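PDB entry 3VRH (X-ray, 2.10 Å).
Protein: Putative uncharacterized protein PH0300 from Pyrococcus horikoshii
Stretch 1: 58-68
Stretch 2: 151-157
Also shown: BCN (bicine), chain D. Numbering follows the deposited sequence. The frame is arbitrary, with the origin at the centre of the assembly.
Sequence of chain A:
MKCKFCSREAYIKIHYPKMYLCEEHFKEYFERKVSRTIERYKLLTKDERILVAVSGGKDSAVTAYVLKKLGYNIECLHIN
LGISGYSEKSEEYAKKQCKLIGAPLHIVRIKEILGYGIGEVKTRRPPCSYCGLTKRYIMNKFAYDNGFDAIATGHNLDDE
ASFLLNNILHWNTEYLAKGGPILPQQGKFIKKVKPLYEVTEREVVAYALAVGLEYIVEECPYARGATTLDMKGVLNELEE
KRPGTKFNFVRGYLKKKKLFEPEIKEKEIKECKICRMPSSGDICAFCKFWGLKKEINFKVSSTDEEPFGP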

ATOM      1  N   LYS A  58      -2.123 -24.443   9.483  1.00 21.19           N
ATOM      2  CA  LYS A  58      -2.504 -24.060  10.852  1.00 22.66           C
ATOM      3  C   LYS A  58      -3.806 -23.242  10.914  1.00 21.22           C
ATOM      4  O   LYS A  58      -4.538 -23.315  11.898  1.00 22.13           O
ATOM      5  N   ASP A  59      -4.071 -22.453   9.876  1.00 19.67           N
ATOM      6  CA  ASP A  59      -5.110 -21.426   9.942  1.00 21.60           C
ATOM      7  C   ASP A  59      -6.519 -22.013   9.859  1.00 24.65           C
ATOM      8  O   ASP A  59      -7.381 -21.697  10.672  1.00 19.21           O
ATOM      9  N   SER A  60      -6.737 -22.867   8.870  1.00 20.44           N
ATOM     10  CA  SER A  60      -7.991 -23.569   8.765  1.00 23.36           C
ATOM     11  C   SER A  60      -8.153 -24.561   9.921  1.00 21.45           C
ATOM     12  O   SER A  60      -9.265 -24.794  10.386  1.00 23.16           O
ATOM     13  N   ALA A  61      -7.048 -25.124  10.409  1.00 19.16           N
ATOM     14  CA  ALA A  61      -7.116 -26.041  11.536  1.00 19.84           C
ATOM     15  C   ALA A  61      -7.609 -25.360  12.803  1.00 20.83           C
ATOM     16  O   ALA A  61      -8.452 -25.894  13.513  1.00 20.47           O
ATOM     17  N   VAL A  62      -7.043 -24.195  13.103  1.00 22.37           N
ATOM     18  CA  VAL A  62      -7.406 -23.453  14.301  1.00 22.68           C
ATOM     19  C   VAL A  62      -8.843 -22.940  14.140  1.00 23.94           C
ATOM     20  O   VAL A  62      -9.612 -22.876  15.106  1.00 22.22           O
ATOM     21  N   THR A  63      -9.206 -22.593  12.907  1.00 19.79           N
ATOM     22  CA  THR A  63     -10.547 -22.100  12.637  1.00 18.88           C
ATOM     23  C   THR A  63     -11.546 -23.186  13.034  1.00 26.22           C
ATOM     24  O   THR A  63     -12.439 -22.941  13.843  1.00 25.44           O
ATOM     25  N   ALA A  64     -11.377 -24.386  12.490  1.00 22.51           N
ATOM     26  CA  ALA A  64     -12.316 -25.474  12.779  1.00 23.00           C
ATOM     27  C   ALA A  64     -12.273 -25.844  14.247  1.00 22.23           C
ATOM     28  O   ALA A  64     -13.300 -26.157  14.844  1.00 26.02           O
ATOM     29  N   TYR A  65     -11.081 -25.796  14.824  1.00 21.02           N
ATOM     30  CA  TYR A  65     -10.907 -26.118  16.220  1.00 24.69           C
ATOM     31  C   TYR A  65     -11.720 -25.178  17.112  1.00 29.72           C
ATOM     32  O   TYR A  65     -12.430 -25.631  18.006  1.00 23.97           O
ATOM     33  N   VAL A  66     -11.600 -23.877  16.875  1.00 21.88           N
ATOM     34  CA  VAL A  66     -12.250 -22.894  17.732  1.00 25.98           C
ATOM     35  C   VAL A  66     -13.758 -22.808  17.508  1.00 26.18           C
ATOM     36  O   VAL A  66     -14.514 -22.705  18.473  1.00 24.42           O
ATOM     37  N   LEU A  67     -14.196 -22.831  16.253  1.00 23.23           N
ATOM     38  CA  LEU A  67     -15.631 -22.842  15.979  1.00 27.27           C
ATOM     39  C   LEU A  67     -16.292 -24.012  16.710  1.00 29.26           C
ATOM     40  O   LEU A  67     -17.385 -23.871  17.250  1.00 32.67           O
ATOM     41  N   LYS A  68     -15.594 -25.148  16.753  1.00 29.30           N
ATOM     42  CA  LYS A  68     -16.079 -26.351  17.435  1.00 30.81           C
ATOM     43  C   LYS A  68     -16.147 -26.122  18.937  1.00 31.71           C
ATOM     44  O   LYS A  68     -17.168 -26.397  19.571  1.00 32.88           O
ATOM     45  N   ILE A 151     -19.442 -21.074   4.697  1.00 26.94           N
ATOM     46  CA  ILE A 151     -18.082 -21.583   4.634  1.00 24.30           C
ATOM     47  C   ILE A 151     -17.228 -20.646   5.472  1.00 27.66           C
ATOM     48  O   ILE A 151     -17.241 -19.430   5.264  1.00 26.65           O
ATOM     49  N   ALA A 152     -16.504 -21.199   6.435  1.00 25.34           N
ATOM     50  CA  ALA A 152     -15.556 -20.409   7.220  1.00 25.03           C
ATOM     51  C   ALA A 152     -14.127 -20.732   6.775  1.00 23.72           C
ATOM     52  O   ALA A 152     -13.771 -21.905   6.655  1.00 25.16           O
ATOM     53  N   THR A 153     -13.329 -19.691   6.507  1.00 23.90           N
ATOM     54  CA  THR A 153     -11.917 -19.858   6.173  1.00 24.16           C
ATOM     55  C   THR A 153     -11.014 -19.299   7.286  1.00 21.30           C
ATOM     56  O   THR A 153     -11.491 -18.661   8.220  1.00 22.07           O
ATOM     57  N   GLY A 154      -9.716 -19.556   7.190  1.00 19.87           N
ATOM     58  CA  GLY A 154      -8.785 -19.283   8.273  1.00 22.59           C
ATOM     59  C   GLY A 154      -7.950 -18.010   8.141  1.00 24.44           C
ATOM     60  O   GLY A 154      -7.044 -17.779   8.936  1.00 23.80           O
ATOM     61  N   HIS A 155      -8.266 -17.187   7.146  1.00 20.90           N
ATOM     62  CA  HIS A 155      -7.604 -15.896   6.952  1.00 24.83           C
ATOM     63  C   HIS A 155      -7.597 -15.072   8.224  1.00 23.04           C
ATOM     64  O   HIS A 155      -8.640 -14.801   8.814  1.00 24.65           O
ATOM     65  N   ASN A 156      -6.410 -14.693   8.658  1.00 23.62           N
ATOM     66  CA  ASN A 156      -6.264 -13.913   9.872  1.00 23.99           C
ATOM     67  C   ASN A 156      -5.873 -12.477   9.524  1.00 23.92           C
ATOM     68  O   ASN A 156      -5.818 -12.114   8.342  1.00 23.17           O
ATOM     69  N   LEU A 157      -5.599 -11.664  10.539  1.00 24.63           N
ATOM     70  CA  LEU A 157      -5.342 -10.243  10.305  1.00 24.55           C
ATOM     71  C   LEU A 157      -4.178 -10.032   9.334  1.00 23.87           C
ATOM     72  O   LEU A 157      -4.266  -9.201   8.417  1.00 24.15           O
TER

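This is a small, buried helix-to-loop contact, 252 Å² over both sides, in which one helical face, repeating every four residues, packs against a strand end and the turn after it, with apolar packing at one end, a weak polar link at the other and a glycine between.

Asp 59, Thr 63 and Leu 67 all direct CA-to-CB toward the second stretch, and all three take the m rotamer at chi1. Leu 67, with chi2 t, lays CD1 3.7 Å from CB of Ala 152, the last strand residue; Thr 63 adds its methyl, CG2 lying 4.2 Å from the same CB. The hydroxyl of Thr 63 turns back to its own helix, OG1 donating to O of Asp 59 at 2.7 Å, so the polar end of this side chain is satisfied without a partner across the contact.

Closest approach of the backbones falls at Gly 154, whose CA is 4.4 Å from CA of Ser 60 and 3.1 Å from OG1 of Thr 63. The rule here is steric: an ideal CB on Gly 154 would sit 2.5 Å from C of Asp 59 and 2.7 Å from N of Ser 60, both clashes.

Asp 59 serves two nitrogen donors, an ammonium and an amide. Its OD2 forms a salt bridge with NZ of Lys 58 at 3.1 Å, while OD1 accepts a weak hydrogen bond from ND2 of Asn 156, also 3.1 Å but bent to 120°. Asn 156, chi1 p, is itself an N-cap for the helix that follows.

Thr 153 and His 155 point away, and their side chains pair, OG1 to ND1, at 2.9 Å. Bicine touches both stretches: N of Ser 60 donates to its O4 at 3.0 Å, O4 donates to OG of Ser 60 at 2.7 Å, and its C5 lies 3.0 Å from N of Gly 154.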

ATOM      1  CB  LYS A  58      -1.388 -23.239  11.515  1.00 22.06           C
ATOM      2  CG  LYS A  58      -1.202 -21.846  10.861  1.00 19.14           C
ATOM      3  CD  LYS A  58      -0.045 -21.054  11.439  1.00 21.59           C
ATOM      4  CE  LYS A  58       0.017 -19.651  10.832  1.00 21.80           C
ATOM      5  NZ  LYS A  58       0.189 -19.661   9.338  1.00 22.57           N
ATOM      6  CB  ASP A  59      -4.877 -20.369   8.862  1.00 19.13           C
ATOM      7  CG  ASP A  59      -3.469 -19.763   8.948  1.00 24.55           C
ATOM      8  OD1 ASP A  59      -3.219 -18.997   9.903  1.00 26.44           O
ATOM      9  OD2 ASP A  59      -2.607 -20.090   8.110  1.00 25.02           O
ATOM     10  CB  SER A  60      -8.094 -24.268   7.408  1.00 26.06           C
ATOM     11  OG  SER A  60      -6.953 -25.057   7.141  1.00 27.13           O
ATOM     12  CB  ALA A  61      -5.758 -26.690  11.794  1.00 17.83           C
ATOM     13  CB  VAL A  62      -6.390 -22.284  14.551  1.00 24.69           C
ATOM     14  CG1 VAL A  62      -6.952 -21.230  15.510  1.00 20.27           C
ATOM     15  CG2 VAL A  62      -5.067 -22.843  15.087  1.00 26.95           C
ATOM     16  CB  THR A  63     -10.764 -21.735  11.157  1.00 21.28           C
ATOM     17  OG1 THR A  63      -9.901 -20.651  10.794  1.00 23.13           O
ATOM     18  CG2 THR A  63     -12.202 -21.317  10.903  1.00 20.65           C
ATOM     19  CB  ALA A  64     -12.017 -26.683  11.921  1.00 22.76           C
ATOM     20  CB  TYR A  65      -9.424 -26.086  16.627  1.00 24.06           C
ATOM     21  CG  TYR A  65      -9.177 -26.598  18.043  1.00 24.56           C
ATOM     22  CD1 TYR A  65      -9.457 -25.801  19.153  1.00 22.01           C
ATOM     23  CD2 TYR A  65      -8.665 -27.871  18.268  1.00 27.92           C
ATOM     24  CE1 TYR A  65      -9.241 -26.242  20.432  1.00 26.25           C
ATOM     25  CE2 TYR A  65      -8.452 -28.343  19.569  1.00 29.24           C
ATOM     26  CZ  TYR A  65      -8.740 -27.515  20.645  1.00 33.76           C
ATOM     27  OH  TYR A  65      -8.533 -27.950  21.933  1.00 29.94           O
ATOM     28  CB  VAL A  66     -11.607 -21.479  17.618  1.00 27.93           C
ATOM     29  CG1 VAL A  66     -12.357 -20.468  18.474  1.00 26.19           C
ATOM     30  CG2 VAL A  66     -10.154 -21.521  18.061  1.00 30.61           C
ATOM     31  CB  LEU A  67     -15.908 -22.948  14.486  1.00 25.44           C
ATOM     32  CG  LEU A  67     -15.549 -21.710  13.659  1.00 29.51           C
ATOM     33  CD1 LEU A  67     -15.948 -21.921  12.227  1.00 22.14           C
ATOM     34  CD2 LEU A  67     -16.204 -20.470  14.211  1.00 26.99           C
ATOM     35  CB  LYS A  68     -15.152 -27.542  17.147  1.00 30.39           C
ATOM     36  CG  LYS A  68     -15.666 -28.885  17.653  1.00 28.96           C
ATOM     37  CD  LYS A  68     -16.792 -29.403  16.773  1.00 29.89           C
ATOM     38  CE  LYS A  68     -17.302 -30.742  17.299  1.00 37.49           C
ATOM     39  NZ  LYS A  68     -18.553 -31.128  16.612  1.00 39.82           N
ATOM     40  CB  ILE A 151     -17.571 -21.570   3.190  1.00 25.10           C
ATOM     41  CG1 ILE A 151     -18.360 -22.559   2.345  1.00 22.70           C
ATOM     42  CG2 ILE A 151     -16.079 -21.844   3.132  1.00 26.47           C
ATOM     43  CD1 ILE A 151     -18.106 -22.435   0.873  1.00 25.19           C
ATOM     44  CB  ALA A 152     -15.728 -20.693   8.696  1.00 21.00           C
ATOM     45  CB  THR A 153     -11.581 -19.220   4.817  1.00 25.29           C
ATOM     46  OG1 THR A 153     -11.768 -17.810   4.901  1.00 23.05           O
ATOM     47  CG2 THR A 153     -12.490 -19.775   3.717  1.00 27.58           C
ATOM     48  CB  HIS A 155      -8.315 -15.094   5.862  1.00 27.41           C
ATOM     49  CG  HIS A 155      -8.334 -15.765   4.525  1.00 27.39           C
ATOM     50  ND1 HIS A 155      -9.111 -16.874   4.257  1.00 25.65           N
ATOM     51  CD2 HIS A 155      -7.688 -15.471   3.370  1.00 29.33           C
ATOM     52  CE1 HIS A 155      -8.930 -17.243   3.000  1.00 26.98           C
ATOM     53  NE2 HIS A 155      -8.072 -16.409   2.439  1.00 33.13           N
ATOM     54  CB  ASN A 156      -5.246 -14.588  10.814  1.00 21.48           C
ATOM     55  CG  ASN A 156      -3.852 -14.679  10.199  1.00 25.48           C
ATOM     56  OD1 ASN A 156      -3.316 -13.684   9.693  1.00 24.84           O
ATOM     57  ND2 ASN A 156      -3.263 -15.872  10.229  1.00 20.10           N
ATOM     58  CB  LEU A 157      -5.083  -9.508  11.621  1.00 22.60           C
ATOM     59  CG  LEU A 157      -4.903  -7.991  11.515  1.00 26.24           C
ATOM     60  CD1 LEU A 157      -6.143  -7.335  10.905  1.00 22.65           C
ATOM     61  CD2 LEU A 157      -4.617  -7.405  12.881  1.00 28.80           C
TER
HETATM   62  N1  BCN D 403      -7.092 -21.180   4.658  1.00 36.46           N
HETATM   63  C1  BCN D 403      -6.483 -19.972   5.350  1.00 32.83           C
HETATM   64  C2  BCN D 403      -5.550 -19.179   4.514  1.00 32.96           C
HETATM   65  O21 BCN D 403      -5.718 -19.201   3.268  1.00 40.94           O
HETATM   66  O22 BCN D 403      -4.611 -18.537   5.036  1.00 39.83           O
HETATM   67  C3  BCN D 403      -6.244 -22.389   4.843  1.00 37.46           C
HETATM   68  C4  BCN D 403      -5.209 -22.401   5.988  1.00 37.24           C
HETATM   69  O4  BCN D 403      -4.919 -23.415   6.570  1.00 24.87           O
HETATM   70  C5  BCN D 403      -8.424 -21.438   5.202  1.00 23.14           C
HETATM   71  C6  BCN D 403      -9.212 -22.404   4.425  1.00 34.77           C
HETATM   72  O6  BCN D 403     -10.386 -22.492   4.569  1.00 33.52           O